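Local coordinates for protein exopolygalacturonase (Yersinia enterocolitica, PDB 2UVF) that probably trims pectin chains from their ends as a family 28 exopolygalacturonase, here holding digalacturonic acid in its cleft, at residues 393-407 against 426-440. Sequence-based numbering, arbitrary orientation.
Sequences VFNNFFDTGDDCINF and LFNNYFRMGHGAIVT. With NI (nickel (II) ion), chain K; ADA (alpha-D-galactopyranuronic acid), chain C; ADA (alpha-D-galactopyranuronic acid), chain B.
Phe398 and Phe431 lie one rung apart in the right-handed parallel beta-helix of family 28 glycoside hydrolases, and they illustrate how successive coils of a solenoid stack like upon like. Segments 393-407 and 426-440 are equivalent turns paired by parallel strands, so that many inward side chains stack on their counterparts, as Phe398 does on Phe431 and Ile405 on Ile438. In the tightly packed interior the two rings are nearly parallel (9°) but slid apart, Phe398 CD2 lying 3.7 Å from Phe431 CE1. Ile405 CD1 comes to the edge of the Phe431 ring in its plane, while Ala437 CB sits over the centre of one face. At the turn between strands, Asn429 spans the coils with both ends of its amide: ND2 donates to Val393 O (2.9 Å) and OD1 accepts from Asn396 N (3.0 Å). Asn456 OD1 of the next coil accepts a further hydrogen bond from ND2.

The looser, more polar side has Met433 and His435 partly exposed. Here a buried, extended Arg432, its CG anti to the backbone N (chi1 -157°), brings NH2 to Asp399 OD1 in a salt bridge of 2.9 Å, and its NE forms a second with Glu285. At the turn beside Asp402, Gly401 O, Asp376 and three waters bind nickel, and the His435 ring lays one face over Asp402 CA. On the sugar-facing side, Asn406 OD1 accepts a hydrogen bond from O3 of the chain B galacturonate at 2.7 Å.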
# COMPACT_ATOMS: atom_id res chain seq x y z
N VAL A 393 6.43 -1.37 -2.74
CA VAL A 393 6.11 -0.07 -2.16
C VAL A 393 7.21 0.35 -1.18
O VAL A 393 7.44 -0.31 -0.16
CB VAL A 393 4.74 -0.11 -1.44
CG1 VAL A 393 4.49 1.16 -0.64
CG2 VAL A 393 3.60 -0.33 -2.42
N PHE A 394 7.87 1.47 -1.47
CA PHE A 394 8.88 2.01 -0.58
C PHE A 394 8.84 3.53 -0.52
O PHE A 394 8.34 4.18 -1.45
CB PHE A 394 10.28 1.48 -0.95
CG PHE A 394 10.82 1.95 -2.29
CD1 PHE A 394 11.79 2.94 -2.34
CD2 PHE A 394 10.44 1.31 -3.48
CE1 PHE A 394 12.35 3.34 -3.55
CE2 PHE A 394 10.99 1.71 -4.71
CZ PHE A 394 11.93 2.73 -4.75
N ASN A 395 9.35 4.07 0.58
CA ASN A 395 9.38 5.52 0.85
C ASN A 395 8.04 6.23 0.91
O ASN A 395 7.99 7.45 0.86
CB ASN A 395 10.32 6.25 -0.11
CG ASN A 395 11.75 5.79 0.04
OD1 ASN A 395 12.07 4.92 0.88
ND2 ASN A 395 12.63 6.34 -0.81
N ASN A 396 6.96 5.46 1.04
CA ASN A 396 5.61 6.03 1.11
C ASN A 396 5.33 6.60 2.48
O ASN A 396 5.82 6.10 3.47
CB ASN A 396 4.56 4.96 0.76
CG ASN A 396 4.30 4.80 -0.74
OD1 ASN A 396 3.14 4.66 -1.16
ND2 ASN A 396 5.34 4.82 -1.54
N PHE A 397 4.57 7.68 2.54
CA PHE A 397 3.94 8.13 3.78
C PHE A 397 2.45 7.73 3.71
O PHE A 397 1.80 8.02 2.73
CB PHE A 397 4.10 9.65 3.95
CG PHE A 397 3.35 10.25 5.13
CD1 PHE A 397 3.97 10.43 6.36
CD2 PHE A 397 2.02 10.67 4.98
CE1 PHE A 397 3.28 10.99 7.43
CE2 PHE A 397 1.33 11.23 6.05
CZ PHE A 397 1.96 11.39 7.27
N PHE A 398 1.94 7.05 4.74
CA PHE A 398 0.52 6.62 4.77
C PHE A 398 -0.21 7.26 5.94
O PHE A 398 0.19 7.09 7.08
CB PHE A 398 0.36 5.09 4.86
CG PHE A 398 0.75 4.35 3.62
CD1 PHE A 398 -0.18 4.10 2.60
CD2 PHE A 398 2.05 3.87 3.46
CE1 PHE A 398 0.20 3.40 1.44
CE2 PHE A 398 2.42 3.17 2.33
CZ PHE A 398 1.50 2.94 1.32
N ASP A 399 -1.28 8.00 5.64
CA ASP A 399 -2.27 8.48 6.62
C ASP A 399 -3.63 8.37 5.88
O ASP A 399 -4.00 9.25 5.09
CB ASP A 399 -1.95 9.94 7.04
CG ASP A 399 -2.66 10.35 8.30
OD1 ASP A 399 -2.36 9.78 9.36
OD2 ASP A 399 -3.52 11.28 8.23
N THR A 400 -4.33 7.27 6.12
CA THR A 400 -5.38 6.84 5.20
C THR A 400 -6.71 6.66 5.93
O THR A 400 -6.74 6.48 7.13
CB THR A 400 -4.95 5.52 4.47
OG1 THR A 400 -4.69 4.51 5.43
CG2 THR A 400 -3.70 5.72 3.62
N GLY A 401 -7.80 6.70 5.17
CA GLY A 401 -9.13 6.52 5.71
C GLY A 401 -9.43 5.07 6.00
O GLY A 401 -10.29 4.78 6.83
N ASP A 402 -8.71 4.16 5.34
CA ASP A 402 -8.89 2.71 5.53
C ASP A 402 -7.53 2.01 5.61
O ASP A 402 -6.56 2.58 6.15
CB ASP A 402 -9.76 2.12 4.41
CG ASP A 402 -10.59 0.95 4.88
OD1 ASP A 402 -10.04 -0.16 4.97
OD2 ASP A 402 -11.79 1.14 5.17
N ASP A 403 -7.45 0.78 5.09
CA ASP A 403 -6.21 0.01 5.17
C ASP A 403 -5.15 0.82 4.44
O ASP A 403 -5.47 1.51 3.48
CB ASP A 403 -6.33 -1.36 4.48
CG ASP A 403 -7.36 -2.28 5.14
OD1 ASP A 403 -7.60 -2.13 6.37
OD2 ASP A 403 -7.90 -3.18 4.44
N CYS A 404 -3.90 0.75 4.90
CA CYS A 404 -2.81 1.43 4.23
C CYS A 404 -2.41 0.70 2.96
O CYS A 404 -2.46 1.28 1.89
CB CYS A 404 -1.62 1.62 5.18
SG CYS A 404 -2.00 2.52 6.73
N ILE A 405 -1.96 -0.54 3.09
CA ILE A 405 -1.70 -1.39 1.94
C ILE A 405 -2.59 -2.62 2.09
O ILE A 405 -2.56 -3.31 3.12
CB ILE A 405 -0.20 -1.78 1.77
CG1 ILE A 405 0.67 -0.53 1.64
CG2 ILE A 405 0.00 -2.72 0.55
CD1 ILE A 405 2.15 -0.80 1.91
N ASN A 406 -3.43 -2.85 1.08
CA ASN A 406 -4.34 -3.98 1.10
C ASN A 406 -4.01 -4.93 -0.04
O ASN A 406 -3.68 -4.50 -1.14
CB ASN A 406 -5.78 -3.48 0.95
CG ASN A 406 -6.78 -4.60 1.02
OD1 ASN A 406 -7.17 -5.16 0.00
ND2 ASN A 406 -7.17 -4.95 2.22
N PHE A 407 -4.11 -6.23 0.23
CA PHE A 407 -3.96 -7.26 -0.83
C PHE A 407 -5.23 -8.03 -1.00
O PHE A 407 -5.80 -8.50 -0.03
CB PHE A 407 -2.80 -8.20 -0.53
CG PHE A 407 -1.48 -7.51 -0.44
CD1 PHE A 407 -0.78 -7.17 -1.59
CD2 PHE A 407 -0.94 -7.18 0.81
CE1 PHE A 407 0.44 -6.52 -1.50
CE2 PHE A 407 0.27 -6.53 0.90
CZ PHE A 407 0.96 -6.19 -0.26
N LEU A 426 7.40 -4.69 0.70
CA LEU A 426 6.97 -3.41 1.29
C LEU A 426 8.02 -2.95 2.28
O LEU A 426 8.13 -3.51 3.35
CB LEU A 426 5.59 -3.56 1.97
CG LEU A 426 4.36 -4.16 1.22
CD1 LEU A 426 4.20 -3.61 -0.20
CD2 LEU A 426 4.40 -5.68 1.20
N PHE A 427 8.81 -1.94 1.90
CA PHE A 427 9.95 -1.52 2.71
C PHE A 427 10.14 0.01 2.80
O PHE A 427 9.72 0.74 1.92
CB PHE A 427 11.25 -2.24 2.26
CG PHE A 427 11.69 -1.92 0.83
CD1 PHE A 427 12.64 -0.93 0.59
CD2 PHE A 427 11.18 -2.64 -0.25
CE1 PHE A 427 13.08 -0.63 -0.72
CE2 PHE A 427 11.59 -2.35 -1.57
CZ PHE A 427 12.54 -1.35 -1.80
N ASN A 428 10.78 0.46 3.88
CA ASN A 428 11.11 1.88 4.09
C ASN A 428 9.90 2.83 4.01
O ASN A 428 10.00 3.94 3.48
CB ASN A 428 12.24 2.34 3.15
CG ASN A 428 13.53 1.52 3.33
OD1 ASN A 428 13.72 0.84 4.35
ND2 ASN A 428 14.42 1.61 2.35
N ASN A 429 8.77 2.37 4.52
CA ASN A 429 7.54 3.19 4.55
C ASN A 429 7.31 3.66 5.93
O ASN A 429 7.75 3.02 6.92
CB ASN A 429 6.31 2.38 4.09
CG ASN A 429 6.47 1.87 2.69
OD1 ASN A 429 6.44 2.64 1.77
ND2 ASN A 429 6.68 0.55 2.53
N TYR A 430 6.64 4.81 6.01
CA TYR A 430 6.11 5.30 7.29
C TYR A 430 4.58 5.21 7.31
O TYR A 430 3.91 5.88 6.54
CB TYR A 430 6.57 6.72 7.51
CG TYR A 430 6.23 7.31 8.86
CD1 TYR A 430 7.05 7.09 9.95
CD2 TYR A 430 5.10 8.11 9.03
CE1 TYR A 430 6.73 7.67 11.20
CE2 TYR A 430 4.78 8.66 10.23
CZ TYR A 430 5.60 8.45 11.32
OH TYR A 430 5.27 9.05 12.54
N PHE A 431 4.03 4.37 8.18
CA PHE A 431 2.58 4.26 8.30
C PHE A 431 2.14 5.11 9.48
O PHE A 431 2.67 4.94 10.57
CB PHE A 431 2.15 2.80 8.51
CG PHE A 431 2.62 1.87 7.43
CD1 PHE A 431 1.80 1.57 6.35
CD2 PHE A 431 3.88 1.29 7.50
CE1 PHE A 431 2.23 0.71 5.33
CE2 PHE A 431 4.33 0.42 6.49
CZ PHE A 431 3.50 0.13 5.40
N ARG A 432 1.27 6.08 9.24
CA ARG A 432 0.65 6.82 10.32
C ARG A 432 -0.72 6.18 10.57
O ARG A 432 -0.79 5.01 10.83
CB ARG A 432 0.59 8.33 10.04
CG ARG A 432 0.49 9.20 11.29
CD ARG A 432 0.60 10.68 10.95
NE ARG A 432 0.26 11.53 12.09
CZ ARG A 432 -0.99 11.80 12.48
NH1 ARG A 432 -1.19 12.58 13.54
NH2 ARG A 432 -2.04 11.27 11.83
N MET A 433 -1.80 6.94 10.49
CA MET A 433 -3.13 6.35 10.71
C MET A 433 -3.60 5.51 9.55
O MET A 433 -3.17 5.70 8.40
CB MET A 433 -4.17 7.41 11.16
CG MET A 433 -3.72 8.09 12.43
SD MET A 433 -4.86 9.10 13.31
CE MET A 433 -6.20 7.97 13.60
N GLY A 434 -4.47 4.56 9.86
CA GLY A 434 -5.03 3.65 8.86
C GLY A 434 -5.46 2.39 9.56
O GLY A 434 -5.11 2.18 10.71
N HIS A 435 -6.22 1.54 8.87
CA HIS A 435 -6.87 0.40 9.50
C HIS A 435 -5.92 -0.78 9.63
O HIS A 435 -6.25 -1.78 10.27
CB HIS A 435 -8.12 -0.02 8.71
CG HIS A 435 -9.26 0.93 8.81
ND1 HIS A 435 -9.11 2.26 9.16
CD2 HIS A 435 -10.59 0.75 8.57
CE1 HIS A 435 -10.29 2.85 9.15
NE2 HIS A 435 -11.20 1.96 8.77
N GLY A 436 -4.75 -0.68 9.00
CA GLY A 436 -3.75 -1.71 9.12
C GLY A 436 -2.64 -1.42 8.14
O GLY A 436 -2.91 -1.09 7.00
N ALA A 437 -1.41 -1.52 8.60
CA ALA A 437 -0.26 -1.25 7.73
C ALA A 437 -0.24 -2.23 6.57
O ALA A 437 -0.22 -1.83 5.40
CB ALA A 437 1.04 -1.34 8.52
N ILE A 438 -0.23 -3.52 6.92
CA ILE A 438 -0.17 -4.60 5.94
C ILE A 438 -1.39 -5.47 6.14
O ILE A 438 -1.55 -6.08 7.19
CB ILE A 438 1.15 -5.41 6.06
CG1 ILE A 438 2.38 -4.46 6.01
CG2 ILE A 438 1.22 -6.57 5.02
CD1 ILE A 438 2.57 -3.72 4.69
N VAL A 439 -2.26 -5.48 5.13
CA VAL A 439 -3.55 -6.15 5.22
C VAL A 439 -3.71 -7.18 4.11
O VAL A 439 -3.65 -6.83 2.93
CB VAL A 439 -4.72 -5.14 5.16
CG1 VAL A 439 -6.06 -5.88 5.41
CG2 VAL A 439 -4.51 -4.04 6.18
N THR A 440 -3.87 -8.45 4.50
CA THR A 440 -4.15 -9.56 3.58
C THR A 440 -5.47 -10.28 3.94
O THR A 440 -5.50 -10.99 4.92
CB THR A 440 -3.03 -10.67 3.66
OG1 THR A 440 -3.13 -11.34 4.92
CG2 THR A 440 -1.63 -10.12 3.54
NI NI K . -10.53 5.08 8.87
C1 ADA C . -12.07 -2.21 3.85
C2 ADA C . -12.15 -1.83 2.35
C3 ADA C . -13.53 -2.32 1.85
C4 ADA C . -13.43 -3.85 1.76
C5 ADA C . -13.21 -4.35 3.20
C6 ADA C . -13.03 -5.89 3.24
O1 ADA C . -13.17 -1.68 4.64
O2 ADA C . -11.92 -0.46 2.12
O3 ADA C . -13.95 -1.68 0.62
O4 ADA C . -12.23 -4.18 1.02
O5 ADA C . -12.07 -3.67 3.88
O6B ADA C . -11.87 -6.34 3.04
O6A ADA C . -14.04 -6.60 3.47
C1 ADA B . -12.35 -5.27 0.08
C2 ADA B . -10.94 -5.55 -0.46
C3 ADA B . -10.46 -4.28 -1.19
C4 ADA B . -11.43 -3.92 -2.35
C5 ADA B . -12.86 -3.72 -1.78
C6 ADA B . -14.01 -3.39 -2.77
O2 ADA B . -10.04 -5.94 0.60
O3 ADA B . -9.12 -4.43 -1.65
O4 ADA B . -11.43 -4.92 -3.37
O5 ADA B . -13.27 -4.88 -1.00
O6B ADA B . -15.05 -4.06 -2.66
O6A ADA B . -13.85 -2.46 -3.61
O HOH W 1 -4.76 11.90 10.53
O HOH W 2 -8.21 5.70 9.14
O HOH W 3 -11.03 5.43 10.99
O HOH W 4 -12.97 4.65 8.50